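Local coordinates for protein ORF10 (Moritella marina, PDB 6RIW) that contributes, through its ketosynthase–chain length factor didomain, to polyunsaturated fatty acid synthesis, probably condensing acyl chains on acyl carrier protein, at residues N3-G8 with D279-I284; K429-G434 with L449-Q454. All coordinates share one frame; numbering follows the deposited sequence.

Overall arrangement
Both interactions lie in the ketosynthase half of the didomain, in its thiolase-like fold, and are joined because strands 283-292 and 443-450 are neighbours in one sheet. Interaction 1 sets the first strand, 4-12, against the start of strand 283-292; interaction 2 closes the open end of the hairpin made by strands 432-439 and 443-450. They meet where I284 O accepts a probable hydrogen bond from Q450 N, 2.8 Å away, and where P452 packs on the carbonyls of I281 and Y282. Interaction 1 is largely buried, with aliphatic side chains around two backbone bonds. Interaction 2, partly exposed, adds glutamine, arginine and threonine side chains to its backbone pairing.

Interaction 1 of 2, residues N3-G8 with D279-I284; sequences NIAVVG and DHIYAI
I284 and N3 meet at one end of the contact, where a methyl branch lies against a primary amide. With CG2 anti to its backbone N (CG1 at chi1 -62°), I284 brings this methyl 3.6 Å from N3 CG. The two side chains cross obliquely, while N3 ND2 is held by a hydrogen bond to Q271, and the N3 side chain lies about 4 Å from the bound magnesium ion, whose site includes M1 and K286.

The segments run antiparallel, with A5 and I284 a non-hydrogen-bonded pair. V6, in the middle, is gripped through its backbone. Its N donates to A283 O at 3.1 Å, and its O accepts from Y282 N at 2.8 Å, both bonds being nearly straight. The same carbonyl oxygen lies at the edge of the Y282 ring, in its plane, and takes a CA-H...O contact from I281. A5 sets its CB against CG1 of I281 at 4.0 Å.

V7 carries the far end. Its CG1, anti to the carbonyl carbon, reaches D279 CB at 3.8 Å, and its CA makes a CA-H...O contact of 3.2 Å with H280 O. A water bridges the two backbones here, accepting from H280 N and lying beside V7 O. Within 279-284, H280 CE1 sits over the centre of the Y282 ring, 3.6 Å above its plane.

V7 and G8 both face V267 of strand 259-270, a classic beta bulge in strand 4-12. A274 of helix 271-277 packs on A5, V7 and D279, whereas I4 turns to C207, L210 and H211 of helix 198-211, so strand 4-12 lies between its partners 259-270 and 283-292, with both helices touching its side chains.

Interaction 2 of 2, residues K429-G434 with L449-Q454; sequences KPRTAG and LQQPTQ
Q451 reaches across to R431 and grips the backbone there with its amide. Its CB lies 4.1 Å from R431 CB. CG, placed between the backbone N and the carbonyl carbon by chi1 of 60°, sits near both R431 N and R431 O, and CD comes 3.6 Å from R431 N. At the tip the two amide atoms part company. OE1 accepts from R431 N at 2.6 Å, a short bond with an N-H...O angle of 170° that uses a lone pair in the carbonyl plane. Q451 NE2 lies 3.8 Å from R431 NH2. The two side chains cross at about a right angle, with the guanidinium and amide planes only 20° apart.

Q451 N in turn donates to R431 O, so backbone and side chain of one residue bind both polar backbone atoms of the other. An alanine in place of Q451 would probably leave R431 N without this acceptor and open a gap beside the arginine's CB and CG.

Farther along, A433 and L449 form an antiparallel hydrogen-bonded pair, their two N-H...O bonds both 2.8 Å long. Between these bonded places T432 and Q450 run side by side, pointing the same way, and Q450 NE2 makes only a weak bond to T432 OG1. That hydroxyl donates to P430 O at 2.8 Å; K429 NZ reaches the same oxygen from the opposite face of its plane and also forms a salt bridge with D326. L385 of helix 374-387 touches R431, A433 and L449.

The chemistry is thus that of a hairpin's open end: once regular strand pairing stops, OE1 of Q451 takes the place that a backbone carbonyl would have opposite R431 N, which carries the strand-like bonding one residue pair beyond T432 and Q450.

Interaction 1 of 2, residues N3-G8 with D279-I284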
loop_
_atom_site.group_PDB
_atom_site.type_symbol
_atom_site.label_atom_id
_atom_site.label_comp_id
_atom_site.label_asym_id
_atom_site.label_seq_id
_atom_site.Cartn_x
_atom_site.Cartn_y
_atom_site.Cartn_z
ATOM N N ASN A 3 -25.363 14.344 1.024
ATOM C CA ASN A 3 -24.600 14.619 2.239
ATOM C C ASN A 3 -24.201 13.338 2.963
ATOM O O ASN A 3 -25.038 12.463 3.207
ATOM C CB ASN A 3 -25.437 15.468 3.199
ATOM C CG ASN A 3 -25.518 16.923 2.780
ATOM O OD1 ASN A 3 -24.754 17.392 1.924
ATOM N ND2 ASN A 3 -26.435 17.655 3.403
ATOM N N ILE A 4 -22.926 13.252 3.342
ATOM C CA ILE A 4 -22.419 12.177 4.190
ATOM C C ILE A 4 -22.178 12.745 5.582
ATOM O O ILE A 4 -21.548 13.800 5.725
ATOM C CB ILE A 4 -21.128 11.563 3.611
ATOM C CG1 ILE A 4 -21.403 10.991 2.211
ATOM C CG2 ILE A 4 -20.586 10.495 4.564
ATOM C CD1 ILE A 4 -22.469 9.874 2.198
ATOM N N ALA A 5 -22.686 12.059 6.599
ATOM C CA ALA A 5 -22.495 12.453 7.990
ATOM C C ALA A 5 -21.332 11.672 8.583
ATOM O O ALA A 5 -21.246 10.453 8.402
ATOM C CB ALA A 5 -23.754 12.196 8.812
ATOM N N VAL A 6 -20.434 12.383 9.268
ATOM C CA VAL A 6 -19.432 11.771 10.129
ATOM C C VAL A 6 -20.057 11.542 11.499
ATOM O O VAL A 6 -20.415 12.502 12.195
ATOM C CB VAL A 6 -18.183 12.657 10.241
ATOM C CG1 VAL A 6 -17.086 11.925 11.051
ATOM C CG2 VAL A 6 -17.706 13.069 8.858
ATOM N N VAL A 7 -20.188 10.278 11.899
ATOM C CA VAL A 7 -20.904 9.945 13.128
ATOM C C VAL A 7 -20.006 9.340 14.191
ATOM O O VAL A 7 -20.492 9.022 15.290
ATOM C CB VAL A 7 -22.106 9.028 12.845
ATOM C CG1 VAL A 7 -23.037 9.697 11.830
ATOM C CG2 VAL A 7 -21.648 7.642 12.319
ATOM N N GLY A 8 -18.711 9.195 13.923
ATOM C CA GLY A 8 -17.793 8.682 14.920
ATOM C C GLY A 8 -16.377 9.009 14.506
ATOM O O GLY A 8 -16.087 9.017 13.304
ATOM N N ASP A 279 -28.067 9.418 15.218
ATOM C CA ASP A 279 -26.636 9.453 15.472
ATOM C C ASP A 279 -26.176 10.868 15.811
ATOM O O ASP A 279 -26.782 11.859 15.408
ATOM C CB ASP A 279 -25.867 8.936 14.252
ATOM C CG ASP A 279 -26.285 7.534 13.853
ATOM O OD1 ASP A 279 -26.471 6.691 14.757
ATOM O OD2 ASP A 279 -26.429 7.265 12.642
ATOM N N HIS A 280 -25.070 10.951 16.544
ATOM C CA HIS A 280 -24.389 12.222 16.725
ATOM C C HIS A 280 -23.620 12.548 15.451
ATOM O O HIS A 280 -22.801 11.739 14.997
ATOM C CB HIS A 280 -23.442 12.158 17.920
ATOM C CG HIS A 280 -22.653 13.413 18.114
ATOM N ND1 HIS A 280 -21.360 13.556 17.661
ATOM C CD2 HIS A 280 -22.988 14.598 18.677
ATOM C CE1 HIS A 280 -20.929 14.772 17.944
ATOM N NE2 HIS A 280 -21.896 15.423 18.564
ATOM N N ILE A 281 -23.882 13.712 14.864
ATOM C CA ILE A 281 -23.210 14.137 13.638
ATOM C C ILE A 281 -22.125 15.143 13.999
ATOM O O ILE A 281 -22.418 16.212 14.549
ATOM C CB ILE A 281 -24.216 14.722 12.633
ATOM C CG1 ILE A 281 -25.244 13.652 12.245
ATOM C CG2 ILE A 281 -23.516 15.257 11.415
ATOM C CD1 ILE A 281 -26.366 14.163 11.344
ATOM N N TYR A 282 -20.866 14.814 13.678
ATOM C CA TYR A 282 -19.762 15.739 13.917
ATOM C C TYR A 282 -19.679 16.801 12.835
ATOM O O TYR A 282 -19.298 17.951 13.105
ATOM C CB TYR A 282 -18.433 14.991 13.956
ATOM C CG TYR A 282 -18.154 14.228 15.223
ATOM C CD1 TYR A 282 -18.573 12.919 15.364
ATOM C CD2 TYR A 282 -17.455 14.813 16.262
ATOM C CE1 TYR A 282 -18.308 12.204 16.499
ATOM C CE2 TYR A 282 -17.183 14.106 17.420
ATOM C CZ TYR A 282 -17.612 12.800 17.530
ATOM O OH TYR A 282 -17.348 12.079 18.669
ATOM N N ALA A 283 -19.963 16.418 11.600
ATOM C CA ALA A 283 -19.811 17.327 10.474
ATOM C C ALA A 283 -20.437 16.648 9.273
ATOM O O ALA A 283 -20.719 15.446 9.296
ATOM C CB ALA A 283 -18.343 17.675 10.201
ATOM N N ILE A 284 -20.658 17.436 8.230
ATOM C CA ILE A 284 -21.189 16.963 6.960
ATOM C C ILE A 284 -20.068 17.027 5.932
ATOM O O ILE A 284 -19.388 18.061 5.802
ATOM C CB ILE A 284 -22.397 17.806 6.502
ATOM C CG1 ILE A 284 -23.563 17.718 7.518
ATOM C CG2 ILE A 284 -22.801 17.428 5.069
ATOM C CD1 ILE A 284 -24.404 16.456 7.454
HETATM O O HOH W 1 -23.172 8.640 16.443
#

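Interaction 2 of 2, residues K429-G434 with L449-Q454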
loop_
_atom_site.group_PDB
_atom_site.type_symbol
_atom_site.label_atom_id
_atom_site.label_comp_id
_atom_site.label_asym_id
_atom_site.label_seq_id
_atom_site.Cartn_x
_atom_site.Cartn_y
_atom_site.Cartn_z
ATOM N N LYS A 429 -25.974 30.878 6.033
ATOM C CA LYS A 429 -24.773 30.303 5.420
ATOM C C LYS A 429 -24.072 29.335 6.376
ATOM O O LYS A 429 -23.674 29.719 7.477
ATOM C CB LYS A 429 -23.804 31.412 4.992
ATOM C CG LYS A 429 -22.580 30.904 4.248
ATOM C CD LYS A 429 -21.438 31.901 4.295
ATOM C CE LYS A 429 -20.132 31.218 4.678
ATOM N NZ LYS A 429 -20.183 30.640 6.056
ATOM N N PRO A 430 -23.914 28.074 5.964
ATOM C CA PRO A 430 -23.253 27.101 6.847
ATOM C C PRO A 430 -21.766 27.406 6.981
ATOM O O PRO A 430 -21.113 27.831 6.027
ATOM C CB PRO A 430 -23.490 25.749 6.148
ATOM C CG PRO A 430 -24.360 26.039 4.924
ATOM C CD PRO A 430 -24.202 27.512 4.632
ATOM N N ARG A 431 -21.237 27.213 8.190
ATOM C CA ARG A 431 -19.792 27.189 8.360
ATOM C C ARG A 431 -19.203 26.136 7.432
ATOM O O ARG A 431 -19.676 24.996 7.403
ATOM C CB ARG A 431 -19.424 26.876 9.810
ATOM C CG ARG A 431 -19.651 28.039 10.775
ATOM C CD ARG A 431 -19.008 27.769 12.120
ATOM N NE ARG A 431 -19.668 26.664 12.798
ATOM C CZ ARG A 431 -20.163 26.724 14.030
ATOM N NH1 ARG A 431 -20.068 27.849 14.736
ATOM N NH2 ARG A 431 -20.758 25.655 14.552
ATOM N N THR A 432 -18.174 26.516 6.675
ATOM C CA THR A 432 -17.653 25.677 5.606
ATOM C C THR A 432 -16.129 25.664 5.638
ATOM O O THR A 432 -15.496 26.720 5.726
ATOM C CB THR A 432 -18.167 26.164 4.248
ATOM O OG1 THR A 432 -19.600 26.172 4.278
ATOM C CG2 THR A 432 -17.707 25.244 3.133
ATOM N N ALA A 433 -15.547 24.465 5.556
ATOM C CA ALA A 433 -14.105 24.290 5.572
ATOM C C ALA A 433 -13.679 23.386 4.426
ATOM O O ALA A 433 -14.417 22.491 4.015
ATOM C CB ALA A 433 -13.633 23.696 6.909
ATOM N N GLY A 434 -12.477 23.630 3.912
ATOM C CA GLY A 434 -11.830 22.719 2.987
ATOM C C GLY A 434 -10.709 21.977 3.691
ATOM O O GLY A 434 -10.133 22.474 4.661
ATOM N N LEU A 449 -16.238 20.389 3.724
ATOM C CA LEU A 449 -16.943 20.017 4.937
ATOM C C LEU A 449 -17.796 21.182 5.430
ATOM O O LEU A 449 -17.426 22.351 5.278
ATOM C CB LEU A 449 -15.971 19.621 6.048
ATOM C CG LEU A 449 -14.780 18.755 5.651
ATOM C CD1 LEU A 449 -13.862 18.584 6.863
ATOM C CD2 LEU A 449 -15.326 17.417 5.170
ATOM N N GLN A 450 -18.920 20.850 6.059
ATOM C CA GLN A 450 -19.800 21.857 6.631
ATOM C C GLN A 450 -20.203 21.455 8.040
ATOM O O GLN A 450 -20.153 20.281 8.418
ATOM C CB GLN A 450 -21.040 22.068 5.754
ATOM C CG GLN A 450 -20.717 22.777 4.445
ATOM C CD GLN A 450 -21.961 23.067 3.604
ATOM O OE1 GLN A 450 -22.999 22.416 3.752
ATOM N NE2 GLN A 450 -21.854 24.050 2.720
ATOM N N GLN A 451 -20.631 22.454 8.814
ATOM C CA GLN A 451 -21.045 22.212 10.184
ATOM C C GLN A 451 -22.174 21.185 10.217
ATOM O O GLN A 451 -22.914 21.033 9.236
ATOM C CB GLN A 451 -21.492 23.525 10.843
ATOM C CG GLN A 451 -22.659 24.203 10.151
ATOM C CD GLN A 451 -23.014 25.530 10.811
ATOM O OE1 GLN A 451 -22.789 26.598 10.237
ATOM N NE2 GLN A 451 -23.539 25.464 12.030
ATOM N N PRO A 452 -22.306 20.438 11.313
ATOM C CA PRO A 452 -23.345 19.410 11.371
ATOM C C PRO A 452 -24.733 20.021 11.351
ATOM O O PRO A 452 -24.954 21.129 11.843
ATOM C CB PRO A 452 -23.078 18.703 12.704
ATOM C CG PRO A 452 -22.309 19.685 13.508
ATOM C CD PRO A 452 -21.491 20.472 12.539
ATOM N N THR A 453 -25.676 19.266 10.794
ATOM C CA THR A 453 -27.067 19.702 10.763
ATOM C C THR A 453 -27.959 18.483 10.603
ATOM O O THR A 453 -27.562 17.486 9.990
ATOM C CB THR A 453 -27.329 20.699 9.626
ATOM O OG1 THR A 453 -28.718 21.053 9.609
ATOM C CG2 THR A 453 -26.956 20.088 8.279
ATOM N N GLN A 454 -29.168 18.572 11.165
ATOM C CA GLN A 454 -30.182 17.547 10.969
ATOM C C GLN A 454 -31.019 17.770 9.714
ATOM O O GLN A 454 -31.785 16.876 9.334
ATOM C CB GLN A 454 -31.106 17.471 12.191
ATOM C CG GLN A 454 -30.390 17.256 13.515
ATOM C CD GLN A 454 -29.650 15.931 13.574
ATOM O OE1 GLN A 454 -30.266 14.860 13.561
ATOM N NE2 GLN A 454 -28.319 15.996 13.641
#